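Sensor histidine kinase CusS (Escherichia coli, PDB 5KU5) senses copper and silver ions in the periplasm and, as the histidine kinase of a two-component system, activates its response regulator CusR by phosphorylation. Local coordinates at residues V2-A7 and D82-E87; P68-F73 and S92-M97; N110-N115 and L134-H139. All coordinates share one frame; numbering follows the deposited sequence.

Overall arrangement
The periplasmic sensor domain of CusS illustrates how metal ligands are borne by otherwise ordinary contacts. Interaction 3, at the open end of a beta hairpin, away from its turn, lies between the other two: its centre is about 12 Å from that of interaction 1 and about 11 Å from that of interaction 2, whose own centres are about 21 Å apart. Phe6 of interaction 1 packs on His139 of interaction 3, with Phe6 CG 3.2 Å from His139 ND1. On the other flank, Pro94 O of interaction 2 lies 2.8 Å from Trp111 NE1. Interactions 1 and 3 supply histidines to silver ions shared between subunits, and interaction 2 contributes Met96 to a site within the chain.

Interaction 1. Residues V2-A7 and D82-E87. With AG (silver ion), chain H.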
# COMPACT_ATOMS: atom_id res chain seq x y z
N VAL A 2 10.53 -8.07 16.99
CA VAL A 2 9.57 -8.18 15.87
C VAL A 2 8.37 -7.24 16.01
O VAL A 2 7.84 -6.78 14.99
CB VAL A 2 9.11 -9.65 15.65
CG1 VAL A 2 8.06 -10.08 16.67
CG2 VAL A 2 8.59 -9.84 14.23
N LYS A 3 7.96 -6.94 17.24
CA LYS A 3 6.86 -6.01 17.51
C LYS A 3 7.24 -4.59 17.08
O LYS A 3 6.45 -3.89 16.45
CB LYS A 3 6.48 -6.01 19.00
CG LYS A 3 5.66 -7.21 19.46
CD LYS A 3 6.53 -8.40 19.83
CE LYS A 3 7.69 -7.99 20.73
NZ LYS A 3 8.73 -9.05 20.82
N VAL A 4 8.46 -4.18 17.44
CA VAL A 4 9.01 -2.88 17.04
C VAL A 4 9.13 -2.81 15.52
O VAL A 4 8.86 -1.78 14.91
CB VAL A 4 10.38 -2.61 17.72
CG1 VAL A 4 11.09 -1.40 17.11
CG2 VAL A 4 10.19 -2.41 19.22
N HIS A 5 9.54 -3.93 14.91
CA HIS A 5 9.63 -4.03 13.46
C HIS A 5 8.26 -3.91 12.77
O HIS A 5 8.14 -3.21 11.76
CB HIS A 5 10.31 -5.35 13.08
CG HIS A 5 10.47 -5.51 11.61
ND1 HIS A 5 11.49 -4.91 10.90
CD2 HIS A 5 9.72 -6.16 10.70
CE1 HIS A 5 11.37 -5.19 9.62
NE2 HIS A 5 10.30 -5.96 9.47
N PHE A 6 7.25 -4.58 13.31
CA PHE A 6 5.87 -4.44 12.83
C PHE A 6 5.38 -2.99 12.93
O PHE A 6 4.70 -2.50 12.02
CB PHE A 6 4.89 -5.34 13.60
CG PHE A 6 5.07 -6.83 13.37
CD1 PHE A 6 5.77 -7.35 12.27
CD2 PHE A 6 4.47 -7.73 14.25
CE1 PHE A 6 5.89 -8.73 12.09
CE2 PHE A 6 4.59 -9.10 14.07
CZ PHE A 6 5.30 -9.60 12.99
N ALA A 7 5.72 -2.31 14.02
CA ALA A 7 5.37 -0.90 14.20
C ALA A 7 6.01 -0.03 13.13
O ALA A 7 5.33 0.83 12.55
CB ALA A 7 5.76 -0.40 15.59
N ASP A 82 5.14 0.09 21.24
CA ASP A 82 6.12 -0.35 20.23
C ASP A 82 6.50 0.75 19.24
O ASP A 82 7.46 0.58 18.49
CB ASP A 82 5.59 -1.57 19.47
CG ASP A 82 5.30 -2.74 20.38
OD1 ASP A 82 6.07 -2.96 21.34
OD2 ASP A 82 4.30 -3.44 20.15
N ALA A 83 5.75 1.85 19.21
CA ALA A 83 6.11 3.03 18.43
C ALA A 83 6.98 3.93 19.29
O ALA A 83 6.47 4.68 20.13
CB ALA A 83 4.86 3.77 17.96
N GLN A 84 8.29 3.86 19.08
CA GLN A 84 9.26 4.56 19.92
C GLN A 84 9.56 5.95 19.38
O GLN A 84 10.64 6.21 18.84
CB GLN A 84 10.53 3.72 20.05
CG GLN A 84 10.31 2.43 20.84
CD GLN A 84 11.33 1.35 20.54
OE1 GLN A 84 12.29 1.55 19.79
NE2 GLN A 84 11.12 0.18 21.13
N GLY A 85 8.58 6.84 19.54
CA GLY A 85 8.67 8.22 19.07
C GLY A 85 7.37 8.69 18.44
O GLY A 85 6.72 7.94 17.71
N GLY A 86 7.01 9.94 18.71
CA GLY A 86 5.82 10.54 18.12
C GLY A 86 4.53 10.11 18.80
O GLY A 86 4.55 9.56 19.90
N GLU A 87 3.42 10.37 18.11
CA GLU A 87 2.09 10.22 18.67
C GLU A 87 1.28 9.18 17.87
O GLU A 87 0.43 9.53 17.05
CB GLU A 87 1.41 11.60 18.68
CG GLU A 87 0.32 11.76 19.72
CD GLU A 87 -0.56 12.97 19.47
OE1 GLU A 87 -0.05 13.99 18.95
OE2 GLU A 87 -1.77 12.91 19.79
AG AG H . 9.71 -7.20 7.55
O HOH W 1 3.73 -4.11 17.31
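The first turns of helix 2-25 run past an irregular loop, and the two backbones come nearest at the start of the loop, where Val4 CA and Asp82 CA are 5.0 Å apart. Beyond Ala83 the loop turns away through an inverse gamma turn centred on Gln84. Lys3, Val4 and Ala7 form the side of the helix that meets it. The methyl of Ala7 is the platform for the loop backbone: its CB lies 3.5 Å from Asp82 O and also faces the CB of Asp82. With CG anti to its carbonyl carbon, chi1 -59°, Asp82 carries its carboxylate across to Lys3, where OD2 comes within 3.6 Å of Lys3 CB. In the conformer described, the ammonium group of Lys3 does not follow. Bends at chi2 and chi3 take it away, and Lys3 NZ ends 6.7 Å from Asp82 OD1, too far for a salt bridge. A water supplies a polar link, donating one proton to Lys3 O at 2.9 Å and the other to Asp82 OD2 at 3.0 Å. At the exposed margin the Gln84 chain, extended beyond CG, crosses Val4 at about a right angle and brings NE2 within 3.3 Å of Val4 CG2. His5 points away from the loop, and its NE2 binds a silver ion at 2.4 Å together with His139 of the second subunit. The loop joins two neighbouring antiparallel strands, 78-79 and 89-91, so the contact lays the loop at the edge of the sheet against the long N-terminal helix of a PDC sensor fold, the helix that also brings His5 to the metal-bridged dimer interface.

Interaction 2. Residues P68-F73 and S92-M97; sequences PDIREF and SGPTMM. With AG (silver ion), chain E.
Tight packing here centres on the cis peptide between Gly93 and Pro94, over which the ring of Phe73 lies. The phenyl face spreads across the backbone, with Pro94 N above the ring centre and Gly93 C nearer the rim; the lack of a side chain on Gly93 allows this close approach. Pro94 CD makes a CH-pi contact, 4.0 Å from the Phe73 centroid and 22° off the ring normal, while Pro94 CB presses on Phe73 CE1 at 3.5 Å. Phe73 CG stands anti to its own carbonyl carbon, chi1 -67°, which swings the ring over the loop; Asp69 O meets the ring at its edge, in plane. The pyrrolidine of Pro94 is hemmed in further by Ile70, whose CG2 is 3.9 Å from Pro94 CD, and by the carbonyl of Pro68, whose O is 3.6 Å from Pro94 CG. The packing then loosens toward solvent. The exposed ring of Pro68 slides past Pro94 in the opposite direction, its CD 3.9 Å from Pro94 CB, and the side chain of Thr95 starts away from the partner segment. Just before Phe73 in the chain, an Asx turn, with Arg71 N donating to Asp69 OD1 at 3.1 Å, overlaps the start of a short 3-10 segment. Further along the other loop, the extended Met96 places its SD 2.5 Å from a silver ion. Ser47 O and His108 ND1 bind the same ion, and Met98 also belongs to the site, so the proline-aromatic contact joins the loop after strand 60-63 to the methionine-bearing loop of the intrachain silver site in the sensor domain.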
# COMPACT_ATOMS: atom_id res chain seq x y z
N PRO A 68 -17.82 2.61 11.08
CA PRO A 68 -18.08 3.84 11.82
C PRO A 68 -16.87 4.78 11.85
O PRO A 68 -15.73 4.34 11.63
CB PRO A 68 -18.39 3.34 13.24
CG PRO A 68 -18.92 1.96 13.04
CD PRO A 68 -18.18 1.41 11.85
N ASP A 69 -17.14 6.06 12.10
CA ASP A 69 -16.10 7.09 12.22
C ASP A 69 -15.08 6.69 13.29
O ASP A 69 -15.46 6.46 14.44
CB ASP A 69 -16.77 8.43 12.57
CG ASP A 69 -15.78 9.60 12.67
OD1 ASP A 69 -14.58 9.44 12.37
OD2 ASP A 69 -16.24 10.69 13.05
N ILE A 70 -13.81 6.58 12.89
CA ILE A 70 -12.74 6.22 13.84
C ILE A 70 -12.55 7.22 14.98
O ILE A 70 -12.12 6.83 16.07
CB ILE A 70 -11.36 5.93 13.16
CG1 ILE A 70 -10.79 7.17 12.45
CG2 ILE A 70 -11.48 4.73 12.22
CD1 ILE A 70 -9.48 6.92 11.73
N ARG A 71 -12.90 8.48 14.75
CA ARG A 71 -12.85 9.52 15.80
C ARG A 71 -13.74 9.23 17.01
O ARG A 71 -13.49 9.75 18.10
CB ARG A 71 -13.18 10.90 15.23
CG ARG A 71 -12.11 11.43 14.28
CD ARG A 71 -12.40 12.84 13.81
NE ARG A 71 -12.31 13.80 14.91
CZ ARG A 71 -13.28 14.63 15.32
NH1 ARG A 71 -14.47 14.69 14.72
NH2 ARG A 71 -13.04 15.44 16.35
N GLU A 72 -14.76 8.39 16.83
CA GLU A 72 -15.57 7.88 17.95
C GLU A 72 -14.80 6.92 18.87
O GLU A 72 -15.25 6.65 19.98
CB GLU A 72 -16.83 7.17 17.44
CG GLU A 72 -17.76 8.04 16.60
CD GLU A 72 -19.08 7.36 16.27
OE1 GLU A 72 -19.36 6.26 16.79
OE2 GLU A 72 -19.86 7.93 15.48
N PHE A 73 -13.67 6.39 18.39
CA PHE A 73 -12.80 5.52 19.18
C PHE A 73 -11.55 6.23 19.71
O PHE A 73 -10.69 5.59 20.32
CB PHE A 73 -12.41 4.29 18.35
CG PHE A 73 -13.58 3.38 18.06
CD1 PHE A 73 -14.50 3.70 17.07
CD2 PHE A 73 -13.76 2.22 18.80
CE1 PHE A 73 -15.58 2.88 16.82
CE2 PHE A 73 -14.84 1.38 18.54
CZ PHE A 73 -15.75 1.71 17.55
N SER A 92 -8.80 -0.55 19.35
CA SER A 92 -9.36 -1.91 19.32
C SER A 92 -10.75 -1.96 18.64
O SER A 92 -11.52 -2.89 18.85
CB SER A 92 -9.43 -2.48 20.74
OG SER A 92 -10.39 -1.81 21.52
N GLY A 93 -11.04 -0.94 17.83
CA GLY A 93 -12.23 -0.89 16.98
C GLY A 93 -12.12 0.37 16.14
O GLY A 93 -11.18 1.15 16.33
N PRO A 94 -13.05 0.59 15.20
CA PRO A 94 -14.21 -0.21 14.86
C PRO A 94 -13.87 -1.39 13.96
O PRO A 94 -12.72 -1.56 13.55
CB PRO A 94 -15.09 0.77 14.08
CG PRO A 94 -14.12 1.67 13.41
CD PRO A 94 -12.94 1.78 14.33
N THR A 95 -14.89 -2.20 13.67
CA THR A 95 -14.80 -3.24 12.65
C THR A 95 -15.07 -2.62 11.28
O THR A 95 -16.02 -1.87 11.11
CB THR A 95 -15.80 -4.38 12.93
OG1 THR A 95 -15.51 -4.96 14.21
CG2 THR A 95 -15.72 -5.46 11.85
N MET A 96 -14.20 -2.93 10.31
CA MET A 96 -14.39 -2.53 8.92
C MET A 96 -15.05 -3.68 8.18
O MET A 96 -14.55 -4.80 8.24
CB MET A 96 -13.05 -2.19 8.27
CG MET A 96 -13.17 -1.66 6.85
SD MET A 96 -11.58 -1.21 6.14
CE MET A 96 -12.06 -0.95 4.43
N MET A 97 -16.15 -3.39 7.48
CA MET A 97 -16.83 -4.38 6.66
C MET A 97 -15.90 -4.79 5.52
O MET A 97 -15.33 -3.92 4.85
CB MET A 97 -18.15 -3.82 6.10
CG MET A 97 -18.93 -4.76 5.18
SD MET A 97 -19.23 -6.40 5.89
CE MET A 97 -20.40 -6.01 7.18
AG AG E . -10.53 -3.46 5.91

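Interaction 3. Residues N110-N115 and L134-H139. With AG (silver ion), chain F.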
# COMPACT_ATOMS: atom_id res chain seq x y z
N ASN A 110 -8.66 -3.88 14.37
CA ASN A 110 -7.56 -3.35 15.18
C ASN A 110 -6.66 -2.45 14.35
O ASN A 110 -6.30 -2.81 13.23
CB ASN A 110 -6.73 -4.48 15.78
CG ASN A 110 -7.53 -5.33 16.75
OD1 ASN A 110 -7.77 -4.94 17.89
ND2 ASN A 110 -7.95 -6.50 16.29
N TRP A 111 -6.28 -1.30 14.91
CA TRP A 111 -5.68 -0.22 14.12
C TRP A 111 -4.52 0.48 14.82
O TRP A 111 -4.51 0.63 16.04
CB TRP A 111 -6.75 0.83 13.76
CG TRP A 111 -8.03 0.22 13.27
CD1 TRP A 111 -9.09 -0.16 14.04
CD2 TRP A 111 -8.37 -0.10 11.92
NE1 TRP A 111 -10.08 -0.70 13.25
CE2 TRP A 111 -9.66 -0.67 11.95
CE3 TRP A 111 -7.72 0.05 10.69
CZ2 TRP A 111 -10.31 -1.10 10.78
CZ3 TRP A 111 -8.37 -0.38 9.53
CH2 TRP A 111 -9.65 -0.95 9.59
N ARG A 112 -3.54 0.90 14.01
CA ARG A 112 -2.55 1.90 14.42
C ARG A 112 -3.02 3.22 13.83
O ARG A 112 -3.24 3.31 12.62
CB ARG A 112 -1.14 1.56 13.91
CG ARG A 112 -0.28 0.89 14.96
CD ARG A 112 1.17 0.72 14.52
NE ARG A 112 1.89 0.04 15.60
CZ ARG A 112 1.99 -1.28 15.77
NH1 ARG A 112 1.47 -2.15 14.90
NH2 ARG A 112 2.66 -1.74 16.82
N MET A 113 -3.17 4.23 14.70
CA MET A 113 -3.73 5.52 14.31
C MET A 113 -2.74 6.66 14.54
O MET A 113 -2.04 6.68 15.55
CB MET A 113 -5.02 5.79 15.09
CG MET A 113 -5.75 7.07 14.68
SD MET A 113 -5.23 8.55 15.58
CE MET A 113 -5.92 8.22 17.20
N ILE A 114 -2.71 7.59 13.59
CA ILE A 114 -2.01 8.86 13.74
C ILE A 114 -2.95 9.96 13.27
O ILE A 114 -3.97 9.69 12.62
CB ILE A 114 -0.69 8.93 12.93
CG1 ILE A 114 -0.92 8.66 11.44
CG2 ILE A 114 0.32 7.94 13.50
CD1 ILE A 114 0.21 9.16 10.56
N ASN A 115 -2.61 11.21 13.59
CA ASN A 115 -3.34 12.36 13.07
C ASN A 115 -2.40 13.53 12.80
O ASN A 115 -1.33 13.63 13.41
CB ASN A 115 -4.45 12.79 14.05
CG ASN A 115 -3.91 13.16 15.42
OD1 ASN A 115 -3.59 14.32 15.67
ND2 ASN A 115 -3.78 12.18 16.30
N LEU A 134 -4.55 2.42 10.14
CA LEU A 134 -4.07 1.28 9.36
C LEU A 134 -4.32 -0.02 10.12
O LEU A 134 -4.04 -0.10 11.31
CB LEU A 134 -2.56 1.42 9.07
CG LEU A 134 -1.86 0.26 8.34
CD1 LEU A 134 -2.39 0.13 6.92
CD2 LEU A 134 -0.35 0.47 8.32
N SER A 135 -4.82 -1.04 9.41
CA SER A 135 -5.14 -2.33 10.03
C SER A 135 -3.89 -3.06 10.52
O SER A 135 -2.91 -3.19 9.78
CB SER A 135 -5.88 -3.24 9.05
OG SER A 135 -6.03 -4.54 9.59
N ILE A 136 -3.94 -3.54 11.76
CA ILE A 136 -2.84 -4.30 12.36
C ILE A 136 -3.26 -5.73 12.74
O ILE A 136 -2.53 -6.41 13.46
CB ILE A 136 -2.25 -3.56 13.59
CG1 ILE A 136 -3.23 -3.50 14.76
CG2 ILE A 136 -1.82 -2.16 13.19
CD1 ILE A 136 -2.62 -2.95 16.04
N ASP A 137 -4.40 -6.19 12.24
CA ASP A 137 -4.94 -7.50 12.64
C ASP A 137 -4.01 -8.65 12.25
O ASP A 137 -3.84 -9.59 13.03
CB ASP A 137 -6.32 -7.73 12.04
CG ASP A 137 -7.34 -6.73 12.54
OD1 ASP A 137 -7.27 -5.56 12.13
OD2 ASP A 137 -8.22 -7.12 13.33
N PHE A 138 -3.40 -8.55 11.07
CA PHE A 138 -2.45 -9.57 10.62
C PHE A 138 -1.21 -9.64 11.54
O PHE A 138 -0.70 -10.73 11.77
CB PHE A 138 -2.05 -9.35 9.16
CG PHE A 138 -1.47 -10.57 8.49
CD1 PHE A 138 -2.18 -11.78 8.47
CD2 PHE A 138 -0.23 -10.52 7.86
CE1 PHE A 138 -1.64 -12.90 7.85
CE2 PHE A 138 0.30 -11.64 7.24
CZ PHE A 138 -0.40 -12.83 7.23
N HIS A 139 -0.76 -8.50 12.07
CA HIS A 139 0.31 -8.48 13.09
C HIS A 139 -0.10 -9.26 14.34
O HIS A 139 0.65 -10.09 14.83
CB HIS A 139 0.68 -7.05 13.53
CG HIS A 139 1.24 -6.19 12.44
ND1 HIS A 139 2.38 -6.52 11.75
CD2 HIS A 139 0.84 -4.99 11.95
CE1 HIS A 139 2.65 -5.57 10.86
NE2 HIS A 139 1.73 -4.64 10.96
AG AG F . 2.95 -8.74 10.86
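The indole of Trp111 turns its benzene edge to the opposite strand at the open end of the hairpin, away from its turn, CE3 lying 3.4 Å from Leu134 C near the ring plane, with CZ3 against Ser135 CB; its NE1 is hydrogen-bonded to Pro94 O. The guanidinium of Arg112 has His139 CD2 at its edge, 4.1 Å from Arg112 NH1, with the two planes 83° apart. The imidazole of His139 in turn has Ile136 CB at its edge, in plane. Between the face carrying Trp111 and the face carrying Arg112, the strands pair antiparallel: Trp111 and Ser135 form a non-hydrogen-bonded pair, and Arg112 and Leu134 a hydrogen-bonded one. In the latter, Arg112 N reaches Leu134 O at 2.9 Å and Leu134 N reaches Arg112 O at 2.9 Å, both in the carbonyl planes. Two residues on, Ile136 N still donates to Asn110 O at 2.9 Å, almost straight at 172° but from above the carbonyl plane. There the second strand gives way to helix 137-146, with Ile136 as N-cap residue. Its CG2 branch packs on the Arg112 chain. Asp137 grips Asn110 twice: OD1 uses its syn lone pair for Asn110 N at 3.1 Å, while OD2 is met by Asn110 ND2 at 3.0 Å from above the carboxylate plane. Ser109 N is a further donor to OD2. His139 ND1 binds a silver ion at 2.5 Å, shared with His5 of the second subunit. His139 NE2 is hydrogen-bonded to Asp10 OD1, while Asp10 OD2 forms a salt bridge with Arg112 NH1; Arg112 NE forms another with Asp80. Asp10 is thus a second-shell residue that orients the imidazole, and its charge, partly balanced by Arg112, may make the imidazole a better silver ligand.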